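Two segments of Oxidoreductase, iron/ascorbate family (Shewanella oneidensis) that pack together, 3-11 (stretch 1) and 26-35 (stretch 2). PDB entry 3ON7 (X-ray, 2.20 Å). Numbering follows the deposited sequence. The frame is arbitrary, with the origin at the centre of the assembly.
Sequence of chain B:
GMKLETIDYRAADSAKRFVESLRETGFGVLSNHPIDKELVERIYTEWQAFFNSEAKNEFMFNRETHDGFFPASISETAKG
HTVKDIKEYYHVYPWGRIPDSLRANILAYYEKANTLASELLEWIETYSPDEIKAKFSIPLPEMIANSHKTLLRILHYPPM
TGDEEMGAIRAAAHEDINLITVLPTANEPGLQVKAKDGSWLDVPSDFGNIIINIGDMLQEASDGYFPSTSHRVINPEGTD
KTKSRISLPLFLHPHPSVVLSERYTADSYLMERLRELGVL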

ATOM      1  N   LYS B   3      11.062 -34.385 -20.605  1.00 57.37           N
ATOM      2  CA  LYS B   3      11.600 -33.941 -19.306  1.00 52.70           C
ATOM      3  C   LYS B   3      12.871 -33.073 -19.406  1.00 48.19           C
ATOM      4  O   LYS B   3      13.609 -33.134 -20.389  1.00 47.09           O
ATOM      5  CB  LYS B   3      11.920 -35.165 -18.417  1.00 52.23           C
ATOM      6  CG  LYS B   3      10.742 -36.090 -18.137  1.00 53.78           C
ATOM      7  CD  LYS B   3      11.104 -37.209 -17.163  1.00 50.11           C
ATOM      8  N   LEU B   4      13.100 -32.278 -18.359  1.00 43.84           N
ATOM      9  CA  LEU B   4      14.377 -31.587 -18.117  1.00 40.96           C
ATOM     10  C   LEU B   4      15.418 -32.544 -17.556  1.00 38.23           C
ATOM     11  O   LEU B   4      15.066 -33.531 -16.918  1.00 37.19           O
ATOM     12  CB  LEU B   4      14.173 -30.480 -17.097  1.00 39.87           C
ATOM     13  CG  LEU B   4      13.394 -29.250 -17.553  1.00 39.27           C
ATOM     14  CD1 LEU B   4      12.903 -28.514 -16.336  1.00 36.43           C
ATOM     15  CD2 LEU B   4      14.289 -28.372 -18.374  1.00 37.07           C
ATOM     16  N   GLU B   5      16.696 -32.237 -17.764  1.00 35.96           N
ATOM     17  CA  GLU B   5      17.777 -33.110 -17.328  1.00 35.20           C
ATOM     18  C   GLU B   5      18.105 -32.926 -15.844  1.00 32.76           C
ATOM     19  O   GLU B   5      18.346 -31.819 -15.400  1.00 31.82           O
ATOM     20  CB  GLU B   5      19.032 -32.844 -18.157  1.00 36.78           C
ATOM     21  CG  GLU B   5      20.108 -33.917 -17.994  1.00 46.23           C
ATOM     22  CD  GLU B   5      21.252 -33.808 -19.007  1.00 54.10           C
ATOM     23  OE1 GLU B   5      21.907 -32.744 -19.075  1.00 56.78           O
ATOM     24  OE2 GLU B   5      21.508 -34.810 -19.711  1.00 65.62           O
ATOM     25  N   THR B   6      18.131 -34.009 -15.079  1.00 30.75           N
ATOM     26  CA  THR B   6      18.670 -33.939 -13.724  1.00 28.18           C
ATOM     27  C   THR B   6      20.176 -33.854 -13.804  1.00 27.06           C
ATOM     28  O   THR B   6      20.793 -34.701 -14.412  1.00 28.25           O
ATOM     29  CB  THR B   6      18.335 -35.173 -12.914  1.00 28.56           C
ATOM     30  OG1 THR B   6      16.912 -35.272 -12.751  1.00 24.57           O
ATOM     31  CG2 THR B   6      19.022 -35.091 -11.547  1.00 27.92           C
ATOM     32  N   ILE B   7      20.773 -32.831 -13.202  1.00 25.58           N
ATOM     33  CA  ILE B   7      22.233 -32.709 -13.191  1.00 24.77           C
ATOM     34  C   ILE B   7      22.762 -32.974 -11.796  1.00 23.59           C
ATOM     35  O   ILE B   7      22.358 -32.319 -10.853  1.00 22.02           O
ATOM     36  CB  ILE B   7      22.688 -31.321 -13.641  1.00 22.92           C
ATOM     37  CG1 ILE B   7      22.258 -31.073 -15.093  1.00 24.71           C
ATOM     38  CG2 ILE B   7      24.198 -31.214 -13.520  1.00 22.51           C
ATOM     39  CD1 ILE B   7      22.222 -29.613 -15.485  1.00 20.02           C
ATOM     40  N   ASP B   8      23.662 -33.940 -11.667  1.00 25.04           N
ATOM     41  CA  ASP B   8      24.299 -34.249 -10.382  1.00 25.61           C
ATOM     42  C   ASP B   8      25.301 -33.165 -10.006  1.00 25.02           C
ATOM     43  O   ASP B   8      26.276 -32.939 -10.707  1.00 26.88           O
ATOM     44  CB  ASP B   8      25.005 -35.599 -10.469  1.00 27.17           C
ATOM     45  CG  ASP B   8      25.393 -36.148  -9.124  1.00 26.90           C
ATOM     46  OD1 ASP B   8      26.051 -35.440  -8.347  1.00 31.11           O
ATOM     47  OD2 ASP B   8      25.074 -37.319  -8.867  1.00 29.61           O
ATOM     48  N   TYR B   9      25.040 -32.505  -8.885  1.00 25.91           N
ATOM     49  CA  TYR B   9      25.848 -31.392  -8.389  1.00 25.73           C
ATOM     50  C   TYR B   9      27.292 -31.808  -8.267  1.00 28.13           C
ATOM     51  O   TYR B   9      28.186 -31.002  -8.476  1.00 29.18           O
ATOM     52  CB  TYR B   9      25.320 -30.970  -7.017  1.00 24.03           C
ATOM     53  CG  TYR B   9      26.122 -29.907  -6.299  1.00 27.58           C
ATOM     54  CD1 TYR B   9      25.915 -28.550  -6.569  1.00 26.49           C
ATOM     55  CD2 TYR B   9      27.064 -30.246  -5.323  1.00 27.44           C
ATOM     56  CE1 TYR B   9      26.628 -27.575  -5.894  1.00 24.76           C
ATOM     57  CE2 TYR B   9      27.799 -29.264  -4.660  1.00 29.25           C
ATOM     58  CZ  TYR B   9      27.559 -27.930  -4.950  1.00 26.05           C
ATOM     59  OH  TYR B   9      28.263 -26.944  -4.312  1.00 27.04           O
ATOM     60  N   ARG B  10      27.513 -33.073  -7.923  1.00 29.96           N
ATOM     61  CA  ARG B  10      28.859 -33.562  -7.647  1.00 32.24           C
ATOM     62  C   ARG B  10      29.722 -33.697  -8.893  1.00 32.33           C
ATOM     63  O   ARG B  10      30.945 -33.634  -8.781  1.00 33.72           O
ATOM     64  CB  ARG B  10      28.811 -34.903  -6.902  1.00 32.00           C
ATOM     65  CG  ARG B  10      28.131 -34.830  -5.536  1.00 32.30           C
ATOM     66  CD  ARG B  10      27.811 -36.205  -4.996  1.00 35.90           C
ATOM     67  NE  ARG B  10      26.968 -36.962  -5.917  1.00 37.84           N
ATOM     68  CZ  ARG B  10      26.549 -38.206  -5.713  1.00 37.94           C
ATOM     69  NH1 ARG B  10      26.884 -38.858  -4.610  1.00 36.07           N
ATOM     70  NH2 ARG B  10      25.783 -38.801  -6.620  1.00 37.40           N
ATOM     71  N   ALA B  11      29.108 -33.873 -10.067  1.00 31.89           N
ATOM     72  CA  ALA B  11      29.882 -34.040 -11.305  1.00 33.16           C
ATOM     73  C   ALA B  11      30.749 -32.810 -11.620  1.00 33.78           C
ATOM     74  O   ALA B  11      30.390 -31.673 -11.288  1.00 32.73           O
ATOM     75  CB  ALA B  11      28.967 -34.341 -12.448  1.00 32.75           C
ATOM     76  N   GLY B  26      15.151 -22.022 -19.031  1.00 22.53           N
ATOM     77  CA  GLY B  26      14.777 -21.187 -17.881  1.00 21.50           C
ATOM     78  C   GLY B  26      14.857 -21.894 -16.538  1.00 21.89           C
ATOM     79  O   GLY B  26      14.678 -21.260 -15.507  1.00 21.77           O
ATOM     80  N   PHE B  27      15.156 -23.195 -16.559  1.00 21.85           N
ATOM     81  CA  PHE B  27      15.151 -24.051 -15.375  1.00 22.47           C
ATOM     82  C   PHE B  27      16.384 -24.951 -15.340  1.00 22.58           C
ATOM     83  O   PHE B  27      16.945 -25.307 -16.379  1.00 22.96           O
ATOM     84  CB  PHE B  27      13.913 -24.956 -15.359  1.00 20.98           C
ATOM     85  CG  PHE B  27      12.717 -24.334 -14.696  1.00 25.40           C
ATOM     86  CD1 PHE B  27      12.063 -23.246 -15.279  1.00 19.54           C
ATOM     87  CD2 PHE B  27      12.232 -24.840 -13.491  1.00 17.42           C
ATOM     88  CE1 PHE B  27      10.982 -22.678 -14.675  1.00 19.55           C
ATOM     89  CE2 PHE B  27      11.144 -24.277 -12.886  1.00 21.16           C
ATOM     90  CZ  PHE B  27      10.512 -23.196 -13.473  1.00 22.03           C
ATOM     91  N   GLY B  28      16.763 -25.334 -14.126  1.00 21.56           N
ATOM     92  CA  GLY B  28      17.848 -26.271 -13.898  1.00 21.52           C
ATOM     93  C   GLY B  28      17.487 -27.157 -12.737  1.00 21.32           C
ATOM     94  O   GLY B  28      16.899 -26.696 -11.774  1.00 21.30           O
ATOM     95  N   VAL B  29      17.824 -28.438 -12.827  1.00 22.58           N
ATOM     96  CA  VAL B  29      17.489 -29.400 -11.787  1.00 21.94           C
ATOM     97  C   VAL B  29      18.800 -29.958 -11.214  1.00 21.96           C
ATOM     98  O   VAL B  29      19.619 -30.448 -11.966  1.00 22.46           O
ATOM     99  CB  VAL B  29      16.640 -30.530 -12.390  1.00 23.65           C
ATOM    100  CG1 VAL B  29      16.296 -31.569 -11.345  1.00 24.37           C
ATOM    101  CG2 VAL B  29      15.388 -29.969 -13.036  1.00 18.05           C
ATOM    102  N   LEU B  30      19.015 -29.843  -9.904  1.00 20.96           N
ATOM    103  CA  LEU B  30      20.230 -30.356  -9.280  1.00 21.34           C
ATOM    104  C   LEU B  30      19.942 -31.494  -8.316  1.00 22.58           C
ATOM    105  O   LEU B  30      19.099 -31.346  -7.431  1.00 22.26           O
ATOM    106  CB  LEU B  30      20.958 -29.254  -8.513  1.00 20.66           C
ATOM    107  CG  LEU B  30      21.726 -28.209  -9.314  1.00 23.97           C
ATOM    108  CD1 LEU B  30      22.280 -27.161  -8.354  1.00 25.87           C
ATOM    109  CD2 LEU B  30      22.819 -28.838 -10.131  1.00 23.29           C
ATOM    110  N   SER B  31      20.664 -32.610  -8.465  1.00 22.60           N
ATOM    111  CA  SER B  31      20.654 -33.676  -7.447  1.00 23.87           C
ATOM    112  C   SER B  31      21.929 -33.651  -6.601  1.00 23.88           C
ATOM    113  O   SER B  31      22.919 -32.999  -6.968  1.00 23.14           O
ATOM    114  CB  SER B  31      20.481 -35.046  -8.088  1.00 24.89           C
ATOM    115  OG  SER B  31      21.723 -35.585  -8.464  1.00 27.29           O
ATOM    116  N   ASN B  32      21.883 -34.342  -5.463  1.00 24.25           N
ATOM    117  CA  ASN B  32      23.033 -34.461  -4.568  1.00 27.00           C
ATOM    118  C   ASN B  32      23.673 -33.119  -4.238  1.00 27.26           C
ATOM    119  O   ASN B  32      24.886 -32.974  -4.315  1.00 27.91           O
ATOM    120  CB  ASN B  32      24.068 -35.381  -5.202  1.00 28.82           C
ATOM    121  CG  ASN B  32      23.542 -36.778  -5.381  1.00 33.31           C
ATOM    122  OD1 ASN B  32      23.007 -37.116  -6.429  1.00 36.52           O
ATOM    123  ND2 ASN B  32      23.657 -37.587  -4.339  1.00 29.08           N
ATOM    124  N   HIS B  33      22.839 -32.139  -3.916  1.00 26.81           N
ATOM    125  CA  HIS B  33      23.291 -30.793  -3.542  1.00 26.59           C
ATOM    126  C   HIS B  33      23.765 -30.777  -2.088  1.00 28.57           C
ATOM    127  O   HIS B  33      23.550 -31.748  -1.357  1.00 29.01           O
ATOM    128  CB  HIS B  33      22.158 -29.764  -3.755  1.00 26.50           C
ATOM    129  CG  HIS B  33      20.882 -30.128  -3.073  1.00 25.03           C
ATOM    130  ND1 HIS B  33      20.632 -29.830  -1.751  1.00 24.94           N
ATOM    131  CD2 HIS B  33      19.794 -30.806  -3.519  1.00 25.34           C
ATOM    132  CE1 HIS B  33      19.445 -30.307  -1.412  1.00 24.99           C
ATOM    133  NE2 HIS B  33      18.916 -30.902  -2.466  1.00 22.07           N
ATOM    134  N   PRO B  34      24.409 -29.677  -1.660  1.00 29.10           N
ATOM    135  CA  PRO B  34      24.984 -29.623  -0.321  1.00 31.94           C
ATOM    136  C   PRO B  34      24.046 -29.357   0.841  1.00 30.54           C
ATOM    137  O   PRO B  34      24.510 -29.288   1.964  1.00 31.94           O
ATOM    138  CB  PRO B  34      25.987 -28.450  -0.400  1.00 32.22           C
ATOM    139  CG  PRO B  34      26.003 -28.006  -1.785  1.00 33.67           C
ATOM    140  CD  PRO B  34      24.763 -28.484  -2.438  1.00 30.92           C
ATOM    141  N   ILE B  35      22.756 -29.178   0.602  1.00 31.07           N
ATOM    142  CA  ILE B  35      21.857 -28.889   1.701  1.00 30.30           C
ATOM    143  C   ILE B  35      21.408 -30.189   2.368  1.00 31.56           C
ATOM    144  O   ILE B  35      20.781 -31.063   1.744  1.00 30.98           O
ATOM    145  CB  ILE B  35      20.672 -28.048   1.271  1.00 28.01           C
ATOM    146  CG1 ILE B  35      21.146 -26.665   0.791  1.00 30.07           C
ATOM    147  CG2 ILE B  35      19.727 -27.871   2.418  1.00 27.15           C
ATOM    148  CD1 ILE B  35      20.019 -25.672   0.574  1.00 22.66           C
TER
HETATM  149  O   HOH W   1      18.846 -29.002 -15.465  1.00 29.23           O

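Two stretches of one chain lie side by side as short parallel strands, and together they bury 675 Å² against each other. The backbone sets the register. Ile7 N donates to Val29 O (2.9 Å), Ser31 N donates to Ile7 O (2.9 Å), and Tyr9 N donates to Ser31 O (2.9 Å), so Ile7 straddles the gap between Val29 and Ser31 while Tyr9 carries the ladder one step beyond the strand. Ile7 O also receives a CA-H...O contact from Leu30 CA at 3.3 Å. Before Ile7 the two stretches are joined through a water, which donates to Glu5 O (2.9 Å) and accepts from Val29 N (2.9 Å), filling the space between these two backbone groups.

Side chains alternate between the two faces of the sheet. Ile7 and Leu30 share one face, where Leu30 reaches back so that its CD2 comes 4.3 Å from Ile7 CB. The other branch, Leu30 CD1, lies 4.3 Å from Tyr9 CD1, near the plane of the ring and at its edge. Leu30 thus fits between Ile7 and Tyr9; its CD2 lies near both, since it is also 4.5 Å from Tyr9 CB.

On the face carrying Asp8 and Ser31, Thr6 CG2 rests 3.8 Å from Ser31 CB, and Ser31 OG sits 3.5 Å from Asp8 CA. At the start of the contact Leu4 points toward stretch 2: its CD1 packs 3.8 Å from Phe27 CB, while its CB is 4.3 Å from Val29 CG2. The end of Phe27 leads away, and its CB makes the closest approach to Leu4.

Tyr9 is the broad bump at the other end, with 98 Å² covered by stretch 2. Its side chain points toward the bend after Ser31 and spans Leu30 to Pro34. Pro34 CD lies 3.8 Å from the Tyr9 ring centroid and only 13° off the ring normal, a CH-pi contact over one face; Pro34 CG also comes 3.5 Å from Tyr9 CZ. Nearer the backbone, Tyr9 CB approaches Asn32 O to 3.4 Å and His33 CA to 4.0 Å. The Tyr9 hydroxyl is hydrogen-bonded elsewhere in the structure.

Asp8 opens a type I turn ending at Ala11, closed by Ala11 N donating to Asp8 O (3.0 Å). Within the turn, Arg10 NH2 forms a salt bridge with Asp8 OD2 (2.8 Å), and Arg10 NE donates to Asp8 OD1 (3.0 Å). Asn32 lies over one face of the guanidinium, giving this charged pair a polar neighbour across the contact.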